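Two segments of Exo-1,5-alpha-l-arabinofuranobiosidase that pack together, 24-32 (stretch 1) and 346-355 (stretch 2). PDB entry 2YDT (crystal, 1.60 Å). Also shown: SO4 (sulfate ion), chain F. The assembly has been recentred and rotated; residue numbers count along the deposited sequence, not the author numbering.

Stretch 1, residues 24-32: RDPQVLYAR
Stretch 2 (346-355) PPAGGKNTVS

Residues 24-32 and 346-355, some 320 positions apart in one chain, pack alongside each other and bury 528 Å² between them, both sides summed. They run in the same sense: the CA atoms of Pro26 and Pro346 lie 4.9 Å apart, those of Val28 and Asn352 6.2 Å, and those of Ala31 and Val354 6.9 Å. The spacing widens toward the C-terminal ends, and no backbone-to-backbone hydrogen bond joins the stretches.

Arg24 (phi/psi -74/133) stays clear of the contact, but its O receives a weak, 2.7 Å hydrogen bond from Gln27 N. Asp25 (-48/128) points toward stretch 2 with chi1 t and chi2 20°, placing its carboxylate over the type I' turn Ala348-Lys351. Ala348 N donates to Asp25 OD1 at 2.9 Å and 168°. Water 1 donates to Asp25 OD1 (2.7 Å) and accepts from Gly350 N (2.8 Å); water 2 accepts from Gly349 N (2.8 Å) and donates weakly to Asp25 OD2 (3.0 Å). One acidic side chain thus gathers three successive amides of the turn. Gly349 (64/23) and Gly350 (79/6) have the positive phi that favours glycine, and Lys351 N closes the turn on Ala348 O at 3.1 Å.

A cis peptide leads into Pro26 (-88/3, C-gamma endo), whose ring packs CG against Pro346 CD at 4.0 Å and CB against Ala348 CB at 4.1 Å. Pro346 is also C-gamma endo, and the Pro346-Pro347 peptide is cis.

Gln27 adopts 85/-57 with rotamers m, t and chi3 -55°. Its OE1 lies 3.2 Å from Gly350 O, but both are acceptors and do not bond. Instead, water 3 donates to Gln27 OE1 (2.8 Å) and Pro26 O (2.7 Å) and accepts from Asn352 N (3.0 Å), linking the stretches.

Val28 (-136/157, chi1 m) receives the second direct hydrogen bond: Asn352 ND2 donates to Val28 O at 3.0 Å and 165°. Asn352 (-70/139, chi1 m, chi2 -2°) is buried, and its amide suits this place by supplying a donor to a backbone carbonyl. Val28 CG2 lies 3.6 Å from Asn352 CB, while Val28 CB packs on Val354 CG2 at 4.0 Å.

Leu29 (-170/159; t, p) points away at CB, yet its CD1 returns to within 4.0 Å of Asn352 ND2. Tyr30 (70/62) is out of reach. Ala31 (-79/141) turns toward stretch 2, its CB 4.3 Å from CG1 of Val354 (-93/125, chi1 t), ending the contact with a small apolar pair before Arg32 (-141/133).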

ATOM      1  N   ARG A  24      -5.288  19.733   8.800  1.00  7.68           N
ATOM      2  CA  ARG A  24      -5.747  20.064   7.447  1.00  7.30           C
ATOM      3  C   ARG A  24      -6.437  18.900   6.758  1.00  8.53           C
ATOM      4  O   ARG A  24      -5.901  17.821   6.744  1.00  8.63           O
ATOM      5  CB  ARG A  24      -4.558  20.536   6.614  1.00  7.88           C
ATOM      6  CG  ARG A  24      -3.859  21.769   7.183  1.00  9.57           C
ATOM      7  CD  ARG A  24      -2.550  22.132   6.438  1.00  8.60           C
ATOM      8  NE  ARG A  24      -1.495  21.154   6.659  1.00  7.39           N
ATOM      9  CZ  ARG A  24      -1.148  20.176   5.808  1.00  6.56           C
ATOM     10  NH1 ARG A  24      -1.702  20.070   4.594  1.00  7.43           N
ATOM     11  NH2 ARG A  24      -0.169  19.321   6.164  1.00  8.57           N
ATOM     12  N   ASP A  25      -7.594  19.142   6.157  1.00  8.81           N
ATOM     13  CA  ASP A  25      -8.359  18.137   5.370  1.00  8.22           C
ATOM     14  C   ASP A  25      -7.410  17.436   4.400  1.00  8.42           C
ATOM     15  O   ASP A  25      -6.632  18.112   3.667  1.00  8.79           O
ATOM     16  CB  ASP A  25      -9.412  18.909   4.593  1.00  9.09           C
ATOM     17  CG  ASP A  25     -10.481  18.055   3.978  1.00 12.68           C
ATOM     18  OD1 ASP A  25     -10.730  16.909   4.375  1.00 10.03           O
ATOM     19  OD2 ASP A  25     -11.151  18.633   3.098  1.00 17.54           O
ATOM     20  N   PRO A  26      -7.397  16.077   4.404  1.00  8.47           N
ATOM     21  CA  PRO A  26      -8.285  15.108   5.090  1.00  7.97           C
ATOM     22  C   PRO A  26      -7.873  14.708   6.505  1.00  7.24           C
ATOM     23  O   PRO A  26      -8.520  13.840   7.097  1.00  7.01           O
ATOM     24  CB  PRO A  26      -8.215  13.897   4.165  1.00  7.63           C
ATOM     25  CG  PRO A  26      -6.792  13.904   3.715  1.00  8.23           C
ATOM     26  CD  PRO A  26      -6.474  15.368   3.490  1.00  8.21           C
ATOM     27  N   GLN A  27      -6.793  15.299   7.024  1.00  7.43           N
ATOM     28  CA  GLN A  27      -6.337  15.171   8.413  1.00  6.77           C
ATOM     29  C   GLN A  27      -5.469  13.939   8.613  1.00  6.86           C
ATOM     30  O   GLN A  27      -4.340  14.038   9.077  1.00  6.18           O
ATOM     31  CB  GLN A  27      -7.474  15.295   9.444  1.00  7.02           C
ATOM     32  CG  GLN A  27      -8.306  16.567   9.285  1.00  6.43           C
ATOM     33  CD  GLN A  27      -9.300  16.742  10.400  1.00  8.78           C
ATOM     34  OE1 GLN A  27     -10.094  15.849  10.640  1.00  9.22           O
ATOM     35  NE2 GLN A  27      -9.254  17.888  11.116  1.00  8.48           N
ATOM     36  N   VAL A  28      -6.011  12.782   8.272  1.00  6.26           N
ATOM     37  CA  VAL A  28      -5.269  11.535   8.183  1.00  5.43           C
ATOM     38  C   VAL A  28      -5.733  10.848   6.901  1.00  6.19           C
ATOM     39  O   VAL A  28      -6.837  11.131   6.406  1.00  7.15           O
ATOM     40  CB  VAL A  28      -5.476  10.644   9.394  1.00  5.53           C
ATOM     41  CG1 VAL A  28      -4.923  11.341  10.661  1.00  6.22           C
ATOM     42  CG2 VAL A  28      -6.992  10.214   9.559  1.00  7.46           C
ATOM     43  N   LEU A  29      -4.897   9.951   6.363  1.00  5.49           N
ATOM     44  CA  LEU A  29      -5.224   9.185   5.161  1.00  5.44           C
ATOM     45  C   LEU A  29      -4.135   8.114   5.053  1.00  6.90           C
ATOM     46  O   LEU A  29      -3.038   8.267   5.607  1.00  6.13           O
ATOM     47  CB  LEU A  29      -5.201  10.102   3.916  1.00  5.22           C
ATOM     48  CG  LEU A  29      -5.895   9.574   2.665  1.00  5.78           C
ATOM     49  CD1 LEU A  29      -7.450   9.568   2.849  1.00  6.36           C
ATOM     50  CD2 LEU A  29      -5.474  10.346   1.404  1.00  7.31           C
ATOM     51  N   TYR A  30      -4.406   7.030   4.318  1.00  6.83           N
ATOM     52  CA  TYR A  30      -3.302   6.146   3.868  1.00  6.16           C
ATOM     53  C   TYR A  30      -2.673   5.363   4.996  1.00  6.41           C
ATOM     54  O   TYR A  30      -1.473   5.480   5.269  1.00  5.76           O
ATOM     55  CB  TYR A  30      -2.248   6.953   3.057  1.00  6.55           C
ATOM     56  CG  TYR A  30      -1.578   6.167   1.944  1.00  5.01           C
ATOM     57  CD1 TYR A  30      -1.897   6.414   0.596  1.00  6.41           C
ATOM     58  CD2 TYR A  30      -0.597   5.216   2.220  1.00  5.04           C
ATOM     59  CE1 TYR A  30      -1.302   5.738  -0.427  1.00  5.97           C
ATOM     60  CE2 TYR A  30       0.014   4.517   1.194  1.00  6.27           C
ATOM     61  CZ  TYR A  30      -0.318   4.791  -0.127  1.00  6.68           C
ATOM     62  OH  TYR A  30       0.291   4.098  -1.168  1.00  6.77           O
ATOM     63  N   ALA A  31      -3.462   4.516   5.656  1.00  6.36           N
ATOM     64  CA  ALA A  31      -2.989   3.702   6.773  1.00  5.83           C
ATOM     65  C   ALA A  31      -2.211   2.485   6.281  1.00  6.38           C
ATOM     66  O   ALA A  31      -2.602   1.849   5.308  1.00  7.36           O
ATOM     67  CB  ALA A  31      -4.194   3.234   7.660  1.00  5.75           C
ATOM     68  N   ARG A  32      -1.145   2.168   7.017  1.00  6.56           N
ATOM     69  CA  ARG A  32      -0.310   0.995   6.730  1.00  6.83           C
ATOM     70  C   ARG A  32       0.131   0.298   7.996  1.00  6.82           C
ATOM     71  O   ARG A  32       0.666   0.969   8.910  1.00  7.22           O
ATOM     72  CB  ARG A  32       0.923   1.410   5.893  1.00  6.41           C
ATOM     73  CG  ARG A  32       0.579   1.795   4.459  1.00  6.27           C
ATOM     74  CD  ARG A  32       0.152   0.623   3.624  1.00  6.39           C
ATOM     75  NE  ARG A  32      -0.025   0.928   2.217  1.00  6.21           N
ATOM     76  CZ  ARG A  32      -1.165   1.279   1.636  1.00  6.84           C
ATOM     77  NH1 ARG A  32      -2.266   1.484   2.321  1.00  5.91           N
ATOM     78  NH2 ARG A  32      -1.201   1.414   0.338  1.00  6.87           N
ATOM     79  N   PRO A 346     -10.078  13.671   0.565  1.00  9.68           N
ATOM     80  CA  PRO A 346     -10.745  14.959   0.832  1.00  9.60           C
ATOM     81  C   PRO A 346     -11.770  15.292  -0.270  1.00 10.30           C
ATOM     82  O   PRO A 346     -11.583  14.922  -1.448  1.00 10.53           O
ATOM     83  CB  PRO A 346      -9.569  15.953   0.860  1.00 10.51           C
ATOM     84  CG  PRO A 346      -8.563  15.321  -0.008  1.00 10.88           C
ATOM     85  CD  PRO A 346      -8.664  13.873   0.208  1.00  9.23           C
ATOM     86  N   PRO A 347     -12.856  16.004   0.108  1.00 11.02           N
ATOM     87  CA  PRO A 347     -13.129  16.570   1.425  1.00 11.05           C
ATOM     88  C   PRO A 347     -13.702  15.561   2.394  1.00  9.88           C
ATOM     89  O   PRO A 347     -14.672  14.869   2.071  1.00 10.48           O
ATOM     90  CB  PRO A 347     -14.163  17.688   1.119  1.00 11.55           C
ATOM     91  CG  PRO A 347     -14.825  17.258  -0.113  1.00 12.61           C
ATOM     92  CD  PRO A 347     -13.900  16.345  -0.877  1.00 12.42           C
ATOM     93  N   ALA A 348     -13.070  15.431   3.565  1.00  9.77           N
ATOM     94  CA  ALA A 348     -13.447  14.432   4.541  1.00  9.80           C
ATOM     95  C   ALA A 348     -14.284  14.943   5.710  1.00 10.03           C
ATOM     96  O   ALA A 348     -14.692  14.175   6.582  1.00 10.26           O
ATOM     97  CB  ALA A 348     -12.185  13.652   5.048  1.00  9.36           C
ATOM     98  N   GLY A 349     -14.532  16.253   5.715  1.00 11.57           N
ATOM     99  CA  GLY A 349     -15.466  16.841   6.687  1.00 11.61           C
ATOM    100  C   GLY A 349     -15.059  16.750   8.134  1.00 11.30           C
ATOM    101  O   GLY A 349     -15.902  16.826   9.027  1.00 11.40           O
ATOM    102  N   GLY A 350     -13.762  16.602   8.390  1.00  9.91           N
ATOM    103  CA  GLY A 350     -13.236  16.462   9.749  1.00  9.97           C
ATOM    104  C   GLY A 350     -13.389  15.077  10.360  1.00 10.40           C
ATOM    105  O   GLY A 350     -13.050  14.897  11.516  1.00 10.25           O
ATOM    106  N   LYS A 351     -13.873  14.088   9.593  1.00  9.89           N
ATOM    107  CA  LYS A 351     -14.327  12.857  10.182  1.00 10.71           C
ATOM    108  C   LYS A 351     -13.376  11.670  10.073  1.00  9.71           C
ATOM    109  O   LYS A 351     -13.675  10.586  10.614  1.00  9.72           O
ATOM    110  CB  LYS A 351     -15.680  12.492   9.589  1.00 12.37           C
ATOM    111  CG  LYS A 351     -16.755  13.559   9.883  1.00 15.34           C
ATOM    112  CD  LYS A 351     -16.738  14.037  11.354  1.00 22.30           C
ATOM    113  CE  LYS A 351     -18.050  14.751  11.775  1.00 26.66           C
ATOM    114  NZ  LYS A 351     -17.946  15.473  13.084  1.00 25.59           N
ATOM    115  N   ASN A 352     -12.266  11.826   9.359  1.00  7.88           N
ATOM    116  CA  ASN A 352     -11.331  10.672   9.235  1.00  8.52           C
ATOM    117  C   ASN A 352     -10.645  10.379  10.555  1.00  8.56           C
ATOM    118  O   ASN A 352     -10.210  11.291  11.294  1.00  9.21           O
ATOM    119  CB  ASN A 352     -10.235  10.862   8.185  1.00  8.03           C
ATOM    120  CG  ASN A 352     -10.720  10.809   6.758  1.00  6.90           C
ATOM    121  OD1 ASN A 352     -11.926  10.580   6.457  1.00  8.07           O
ATOM    122  ND2 ASN A 352      -9.771  11.033   5.826  1.00  7.08           N
ATOM    123  N   THR A 353     -10.516   9.083  10.857  1.00  8.82           N
ATOM    124  CA  THR A 353      -9.693   8.617  11.957  1.00  7.60           C
ATOM    125  C   THR A 353      -8.916   7.405  11.414  1.00  7.27           C
ATOM    126  O   THR A 353      -9.312   6.814  10.394  1.00  7.72           O
ATOM    127  CB  THR A 353     -10.521   8.145  13.166  1.00  8.30           C
ATOM    128  OG1 THR A 353     -11.343   7.021  12.754  1.00  9.60           O
ATOM    129  CG2 THR A 353     -11.406   9.326  13.697  1.00  9.70           C
ATOM    130  N   VAL A 354      -7.869   7.048  12.124  1.00  7.41           N
ATOM    131  CA  VAL A 354      -7.104   5.799  11.852  1.00  7.24           C
ATOM    132  C   VAL A 354      -7.700   4.704  12.745  1.00  8.15           C
ATOM    133  O   VAL A 354      -7.799   4.869  13.944  1.00  7.96           O
ATOM    134  CB  VAL A 354      -5.580   5.963  12.125  1.00  8.00           C
ATOM    135  CG1 VAL A 354      -4.837   4.685  11.633  1.00  8.34           C
ATOM    136  CG2 VAL A 354      -5.052   7.268  11.457  1.00  8.54           C
ATOM    137  N   SER A 355      -8.112   3.586  12.147  1.00  8.66           N
ATOM    138  CA  SER A 355      -8.680   2.521  12.953  1.00  8.97           C
ATOM    139  C   SER A 355      -8.412   1.164  12.313  1.00  8.42           C
ATOM    140  O   SER A 355      -7.936   1.092  11.184  1.00  8.43           O
ATOM    141  CB  SER A 355     -10.186   2.707  13.097  1.00  8.75           C
ATOM    142  OG  SER A 355     -10.878   2.500  11.869  1.00  8.52           O
TER
HETATM  143  S   SO4 F1504     -14.830  17.783  13.970  0.80 17.15           S
HETATM  144  O1  SO4 F1504     -13.734  18.045  13.078  0.80 12.64           O
HETATM  145  O2  SO4 F1504     -15.875  17.115  13.162  0.80 19.43           O
HETATM  146  O3  SO4 F1504     -14.514  16.940  15.141  0.80 18.35           O
HETATM  147  O4  SO4 F1504     -15.410  19.058  14.475  0.80 19.33           O
HETATM  148  O   HOH W   1     -11.312  16.571   7.011  1.00  9.62           O
HETATM  149  O   HOH W   2     -13.806  18.715   4.514  1.00 15.63           O
HETATM  150  O   HOH W   3     -10.783  14.258   8.467  1.00  8.81           O